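Local coordinates for protein Dmd discriminator of mRNA degradation (Enterobacteria phage RB69, PDB 5I8J) that probably acts as a phage antitoxin that binds and neutralises the bacterial RNA-cleaving toxin RnlA, sparing phage mRNA from degradation, at residues V8-W13 against V48-N53; V36-A41 against F58-R63. All coordinates share one frame; numbering follows the deposited sequence.

Contact 1 of 2, residues V8-W13 against V48-N53; sequences VTFIGW and VKAFIN
The Phe10 ring carries Val8 CG1 on one face, 3.4 Å above the plane and toward the rim, while Val48 CG1 comes to its edge near the ring plane, 3.8 Å from Phe10 CD1. Ala50 CB, a single methyl, touches both Phe10 CE1, at 3.7 Å, and Val8 CG1. On the other side of the sheet the Phe51 ring has Thr9 O at its edge, in plane, and Ile11 CD1 presses obliquely on Phe51 CE1 at a tight 3.3 Å. With chi1 at -48° and chi2 near 164°, Ile11 extends its delta methyl across to that ring. The Trp13 ring meets the methylene chain of Lys49, whose CE lies 3.4 Å from Trp13 CZ3; a bend at chi4 then turns NZ off to Glu59 and to Asp54 of the second subunit. A lysine suits this position, its aliphatic part packing on the indole and its charge ending among carboxylates.

Beneath the side chains, four backbone hydrogen bonds join Thr9 to Phe51 and Ile11 to Lys49, every acceptor met in its carbonyl plane; Lys49 N to Ile11 O is the straightest, at 171°. Gly12 faces Val48 in a non-hydrogen-bonded pair.

Phe10, Val48 and Ala50 look toward helix 30-44, whereas Ile11 and Phe51 meet their own counterparts in the second subunit, the Phe51 rings edge-to-face. The pair is thus the antiparallel centre of a four-stranded sheet, one face covered by the helix and the other forming the dimer interface.

Contact 2 of 2, residues V36-A41 against F58-R63; sequences VTVQLA and FEADFR
Helix 36-41 runs along strand 58-61 with its axis 7.6 Å away at closest approach and only 28° between their N-to-C directions, so that side chains one helical turn apart, from Thr37 to Ala41, follow the strand from Phe58 to Phe62. Thr37 and Ala41 point their beta carbons at the strand, while Val38 flanks them.

At the start of the 58-61 segment, the Phe58 ring, its CG anti to the backbone N (chi1 -168°), presents an edge to the helix. Thr37 CB lies in the ring plane, 3.6 Å from Phe58 CD2, and Val38 CG2 also approaches this edge. Thr37 CG2, anti to its own N, lies 4.1 Å from Ala60 CB; the Thr37 hydroxyl is hydrogen-bonded to Ile33 O one turn back, which lets threonine serve in an apolar interface. In the middle two small residues meet: Ala41 CB stands 4.0 Å from Ala60 CB and 3.5 Å from Ala60 O, and alanine on both sides lets helix and strand come this near.

Past the end of the strand, Phe62 CD1 meets Ala41 CB obliquely at 3.6 Å and Phe62 CZ lies 3.9 Å from Val38 CG1, so the branched valine touches both aromatic rings, one with each methyl.

Asp61, facing away from the helix, and Arg63 are tied to each other. Asp61 OD1 accepts from Arg63 N, an Asx turn, and also from Arg63 NE, while Arg63 NH2 forms a salt bridge to Asp61 OD2 at 3.0 Å. The guanidinium grips side-on, its nitrogens coming from above the carboxylate plane. The whole is an alpha+beta arrangement: helix 30-44 covers one face of an antiparallel sheet and here reaches its edge strand within the chain, 55-61.

Contacts 1 and 2, with centres about 10 Å apart, are joined through neighbouring strands of one sheet. Val48 N lies 2.9 Å from Ala60 O and Ala50 N 2.9 Å from Phe58 O, probable hydrogen bonds that attach edge strand 55-61 to the strand 46-52 of contact 1. Their side chains also share an interior: Phe10 CE1 approaches Thr37 OG1 at 3.3 Å, Ala50 touches Thr37 and Val48 touches Ala41. On the opposite face, the carboxylate of Glu59, which ties contact 2 to Lys49 of contact 1, is also bridged by Lys56. Contact 1 adds the dimer surface, whereas the second subunit does not touch the segments of contact 2.

Contact 1 of 2, residues V8-W13 against V48-N53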
loop_
_atom_site.group_PDB
_atom_site.type_symbol
_atom_site.label_atom_id
_atom_site.label_comp_id
_atom_site.label_asym_id
_atom_site.label_seq_id
_atom_site.Cartn_x
_atom_site.Cartn_y
_atom_site.Cartn_z
ATOM N N VAL A 8 1.524 -10.348 3.514
ATOM C CA VAL A 8 0.943 -9.684 2.358
ATOM C C VAL A 8 0.385 -8.343 2.785
ATOM O O VAL A 8 -0.400 -8.260 3.717
ATOM C CB VAL A 8 -0.166 -10.539 1.710
ATOM C CG1 VAL A 8 -0.630 -9.896 0.402
ATOM C CG2 VAL A 8 0.350 -11.950 1.446
ATOM N N THR A 9 0.820 -7.282 2.114
ATOM C CA THR A 9 0.263 -5.959 2.358
ATOM C C THR A 9 -0.842 -5.698 1.338
ATOM O O THR A 9 -0.600 -5.754 0.140
ATOM C CB THR A 9 1.332 -4.854 2.251
ATOM O OG1 THR A 9 2.373 -5.083 3.220
ATOM C CG2 THR A 9 0.702 -3.485 2.485
ATOM N N PHE A 10 -2.043 -5.439 1.825
ATOM C CA PHE A 10 -3.190 -5.143 0.981
ATOM C C PHE A 10 -3.464 -3.655 1.035
ATOM O O PHE A 10 -3.485 -3.055 2.122
ATOM C CB PHE A 10 -4.429 -5.924 1.435
ATOM C CG PHE A 10 -4.320 -7.408 1.246
ATOM C CD1 PHE A 10 -4.736 -8.005 0.062
ATOM C CD2 PHE A 10 -3.795 -8.208 2.246
ATOM C CE1 PHE A 10 -4.636 -9.367 -0.114
ATOM C CE2 PHE A 10 -3.688 -9.578 2.076
ATOM C CZ PHE A 10 -4.106 -10.159 0.899
ATOM N N ILE A 11 -3.661 -3.057 -0.137
ATOM C CA ILE A 11 -4.057 -1.659 -0.219
ATOM C C ILE A 11 -5.371 -1.580 -0.959
ATOM O O ILE A 11 -5.504 -2.137 -2.033
ATOM C CB ILE A 11 -3.029 -0.797 -0.951
ATOM C CG1 ILE A 11 -1.624 -1.061 -0.415
ATOM C CG2 ILE A 11 -3.398 0.672 -0.815
ATOM C CD1 ILE A 11 -0.583 -0.534 -1.360
ATOM N N GLY A 12 -6.342 -0.903 -0.364
ATOM C CA GLY A 12 -7.687 -0.840 -0.910
ATOM C C GLY A 12 -8.145 0.588 -1.152
ATOM O O GLY A 12 -7.805 1.502 -0.389
ATOM N N TRP A 13 -8.885 0.768 -2.243
ATOM C CA TRP A 13 -9.588 2.006 -2.559
ATOM C C TRP A 13 -11.087 1.772 -2.634
ATOM O O TRP A 13 -11.555 0.973 -3.456
ATOM C CB TRP A 13 -9.126 2.582 -3.899
ATOM C CG TRP A 13 -7.754 3.155 -3.905
ATOM C CD1 TRP A 13 -7.417 4.480 -3.833
ATOM C CD2 TRP A 13 -6.524 2.430 -4.037
ATOM N NE1 TRP A 13 -6.046 4.617 -3.890
ATOM C CE2 TRP A 13 -5.480 3.381 -4.019
ATOM C CE3 TRP A 13 -6.206 1.076 -4.157
ATOM C CZ2 TRP A 13 -4.134 3.015 -4.113
ATOM C CZ3 TRP A 13 -4.862 0.716 -4.254
ATOM C CH2 TRP A 13 -3.847 1.688 -4.232
ATOM N N VAL A 48 -8.668 -3.678 -4.662
ATOM C CA VAL A 48 -7.663 -4.109 -3.686
ATOM C C VAL A 48 -6.455 -4.671 -4.410
ATOM O O VAL A 48 -6.605 -5.472 -5.335
ATOM C CB VAL A 48 -8.225 -5.169 -2.710
ATOM C CG1 VAL A 48 -7.127 -5.639 -1.726
ATOM C CG2 VAL A 48 -9.413 -4.610 -1.950
ATOM N N LYS A 49 -5.265 -4.218 -4.000
ATOM C CA LYS A 49 -3.997 -4.707 -4.523
ATOM C C LYS A 49 -3.262 -5.462 -3.432
ATOM O O LYS A 49 -3.218 -5.003 -2.285
ATOM C CB LYS A 49 -3.116 -3.563 -5.025
ATOM C CG LYS A 49 -3.763 -2.664 -6.063
ATOM C CD LYS A 49 -2.891 -1.413 -6.284
ATOM C CE LYS A 49 -3.568 -0.404 -7.199
ATOM N NZ LYS A 49 -3.418 -0.733 -8.633
ATOM N N ALA A 50 -2.689 -6.608 -3.796
ATOM C CA ALA A 50 -1.866 -7.396 -2.874
ATOM C C ALA A 50 -0.379 -7.236 -3.218
ATOM O O ALA A 50 0.024 -7.376 -4.365
ATOM C CB ALA A 50 -2.280 -8.874 -2.916
ATOM N N PHE A 51 0.420 -6.932 -2.202
ATOM C CA PHE A 51 1.849 -6.719 -2.337
ATOM C C PHE A 51 2.612 -7.729 -1.485
ATOM O O PHE A 51 2.266 -7.944 -0.326
ATOM C CB PHE A 51 2.239 -5.298 -1.900
ATOM C CG PHE A 51 1.835 -4.216 -2.868
ATOM C CD1 PHE A 51 0.535 -3.713 -2.880
ATOM C CD2 PHE A 51 2.769 -3.671 -3.741
ATOM C CE1 PHE A 51 0.175 -2.704 -3.772
ATOM C CE2 PHE A 51 2.410 -2.663 -4.633
ATOM C CZ PHE A 51 1.118 -2.176 -4.643
ATOM N N ILE A 52 3.653 -8.330 -2.054
ATOM C CA ILE A 52 4.589 -9.145 -1.281
ATOM C C ILE A 52 5.993 -8.623 -1.558
ATOM O O ILE A 52 6.372 -8.444 -2.716
ATOM C CB ILE A 52 4.501 -10.642 -1.628
ATOM C CG1 ILE A 52 3.089 -11.170 -1.362
ATOM C CG2 ILE A 52 5.526 -11.446 -0.807
ATOM C CD1 ILE A 52 2.853 -12.580 -1.904
ATOM N N ASN A 53 6.746 -8.350 -0.497
ATOM C CA ASN A 53 8.078 -7.755 -0.649
ATOM C C ASN A 53 8.030 -6.495 -1.506
ATOM O O ASN A 53 8.896 -6.284 -2.362
ATOM C CB ASN A 53 9.059 -8.762 -1.258
ATOM C CG ASN A 53 9.317 -9.955 -0.347
ATOM O OD1 ASN A 53 9.308 -9.828 0.878
ATOM N ND2 ASN A 53 9.556 -11.119 -0.944
#

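Contact 2 of 2, residues V36-A41 against F58-R63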
loop_
_atom_site.group_PDB
_atom_site.type_symbol
_atom_site.label_atom_id
_atom_site.label_comp_id
_atom_site.label_asym_id
_atom_site.label_seq_id
_atom_site.Cartn_x
_atom_site.Cartn_y
_atom_site.Cartn_z
ATOM N N VAL A 36 -8.266 -14.367 -1.108
ATOM C CA VAL A 36 -8.336 -13.371 -0.047
ATOM C C VAL A 36 -8.476 -11.979 -0.663
ATOM O O VAL A 36 -9.258 -11.153 -0.174
ATOM C CB VAL A 36 -7.097 -13.452 0.875
ATOM C CG1 VAL A 36 -7.008 -12.241 1.791
ATOM C CG2 VAL A 36 -7.179 -14.722 1.704
ATOM N N THR A 37 -7.768 -11.749 -1.761
ATOM C CA THR A 37 -7.834 -10.452 -2.450
ATOM C C THR A 37 -9.233 -10.206 -2.997
ATOM O O THR A 37 -9.814 -9.132 -2.809
ATOM C CB THR A 37 -6.810 -10.369 -3.591
ATOM O OG1 THR A 37 -5.487 -10.533 -3.054
ATOM C CG2 THR A 37 -6.897 -9.007 -4.296
ATOM N N VAL A 38 -9.782 -11.217 -3.663
ATOM C CA VAL A 38 -11.102 -11.089 -4.260
ATOM C C VAL A 38 -12.143 -10.864 -3.183
ATOM O O VAL A 38 -13.034 -10.031 -3.337
ATOM C CB VAL A 38 -11.453 -12.329 -5.099
ATOM C CG1 VAL A 38 -12.935 -12.332 -5.485
ATOM C CG2 VAL A 38 -10.548 -12.398 -6.318
ATOM N N GLN A 39 -12.029 -11.597 -2.080
ATOM C CA GLN A 39 -12.990 -11.458 -0.993
ATOM C C GLN A 39 -12.925 -10.067 -0.379
ATOM O O GLN A 39 -13.951 -9.427 -0.156
ATOM C CB GLN A 39 -12.738 -12.529 0.074
ATOM C CG GLN A 39 -13.596 -12.394 1.332
ATOM C CD GLN A 39 -15.073 -12.680 1.112
ATOM O OE1 GLN A 39 -15.521 -12.949 -0.002
ATOM N NE2 GLN A 39 -15.839 -12.625 2.191
ATOM N N LEU A 40 -11.710 -9.601 -0.107
ATOM C CA LEU A 40 -11.526 -8.257 0.429
ATOM C C LEU A 40 -12.144 -7.213 -0.491
ATOM O O LEU A 40 -12.838 -6.298 -0.041
ATOM C CB LEU A 40 -10.038 -7.953 0.621
ATOM C CG LEU A 40 -9.422 -8.176 1.996
ATOM C CD1 LEU A 40 -7.946 -7.795 1.947
ATOM C CD2 LEU A 40 -10.164 -7.353 3.049
ATOM N N ALA A 41 -11.908 -7.366 -1.788
ATOM C CA ALA A 41 -12.381 -6.369 -2.732
ATOM C C ALA A 41 -13.900 -6.427 -2.823
ATOM O O ALA A 41 -14.571 -5.397 -2.797
ATOM C CB ALA A 41 -11.740 -6.575 -4.091
ATOM N N PHE A 58 -1.112 -9.294 -7.256
ATOM C CA PHE A 58 -2.481 -9.524 -7.696
ATOM C C PHE A 58 -3.328 -8.301 -7.397
ATOM O O PHE A 58 -2.990 -7.520 -6.518
ATOM C CB PHE A 58 -3.068 -10.760 -6.999
ATOM C CG PHE A 58 -4.348 -11.245 -7.592
ATOM C CD1 PHE A 58 -4.378 -11.777 -8.869
ATOM C CD2 PHE A 58 -5.527 -11.194 -6.865
ATOM C CE1 PHE A 58 -5.563 -12.232 -9.414
ATOM C CE2 PHE A 58 -6.711 -11.647 -7.403
ATOM C CZ PHE A 58 -6.727 -12.168 -8.686
ATOM N N GLU A 59 -4.427 -8.131 -8.125
ATOM C CA GLU A 59 -5.406 -7.128 -7.734
ATOM C C GLU A 59 -6.781 -7.482 -8.260
ATOM O O GLU A 59 -6.900 -8.224 -9.237
ATOM C CB GLU A 59 -4.994 -5.740 -8.219
ATOM C CG GLU A 59 -4.946 -5.573 -9.712
ATOM C CD GLU A 59 -4.192 -4.313 -10.096
ATOM O OE1 GLU A 59 -4.564 -3.237 -9.585
ATOM O OE2 GLU A 59 -3.212 -4.398 -10.875
ATOM N N ALA A 60 -7.804 -6.959 -7.589
ATOM C CA ALA A 60 -9.198 -7.213 -7.954
ATOM C C ALA A 60 -9.984 -5.928 -7.771
ATOM O O ALA A 60 -9.840 -5.253 -6.760
ATOM C CB ALA A 60 -9.788 -8.335 -7.105
ATOM N N ASP A 61 -10.817 -5.585 -8.748
ATOM C CA ASP A 61 -11.540 -4.319 -8.700
ATOM C C ASP A 61 -13.040 -4.569 -8.686
ATOM O O ASP A 61 -13.628 -4.940 -9.708
ATOM C CB ASP A 61 -11.169 -3.438 -9.892
ATOM C CG ASP A 61 -11.729 -2.023 -9.780
ATOM O OD1 ASP A 61 -12.468 -1.740 -8.822
ATOM O OD2 ASP A 61 -11.445 -1.193 -10.669
ATOM N N PHE A 62 -13.658 -4.340 -7.535
ATOM C CA PHE A 62 -15.097 -4.502 -7.413
ATOM C C PHE A 62 -15.817 -3.175 -7.176
ATOM O O PHE A 62 -16.878 -3.134 -6.569
ATOM C CB PHE A 62 -15.411 -5.494 -6.294
ATOM C CG PHE A 62 -15.206 -6.921 -6.705
ATOM C CD1 PHE A 62 -13.935 -7.463 -6.760
ATOM C CD2 PHE A 62 -16.288 -7.714 -7.062
ATOM C CE1 PHE A 62 -13.736 -8.773 -7.152
ATOM C CE2 PHE A 62 -16.101 -9.027 -7.463
ATOM C CZ PHE A 62 -14.823 -9.556 -7.512
ATOM N N ARG A 63 -15.256 -2.086 -7.680
ATOM C CA ARG A 63 -15.908 -0.794 -7.506
ATOM C C ARG A 63 -17.098 -0.650 -8.458
ATOM O O ARG A 63 -17.971 0.195 -8.253
ATOM C CB ARG A 63 -14.915 0.341 -7.713
ATOM C CG ARG A 63 -13.876 0.436 -6.603
ATOM C CD ARG A 63 -12.845 1.497 -6.946
ATOM N NE ARG A 63 -12.103 1.147 -8.153
ATOM C CZ ARG A 63 -11.169 1.916 -8.709
ATOM N NH1 ARG A 63 -10.841 3.087 -8.169
ATOM N NH2 ARG A 63 -10.561 1.511 -9.814
#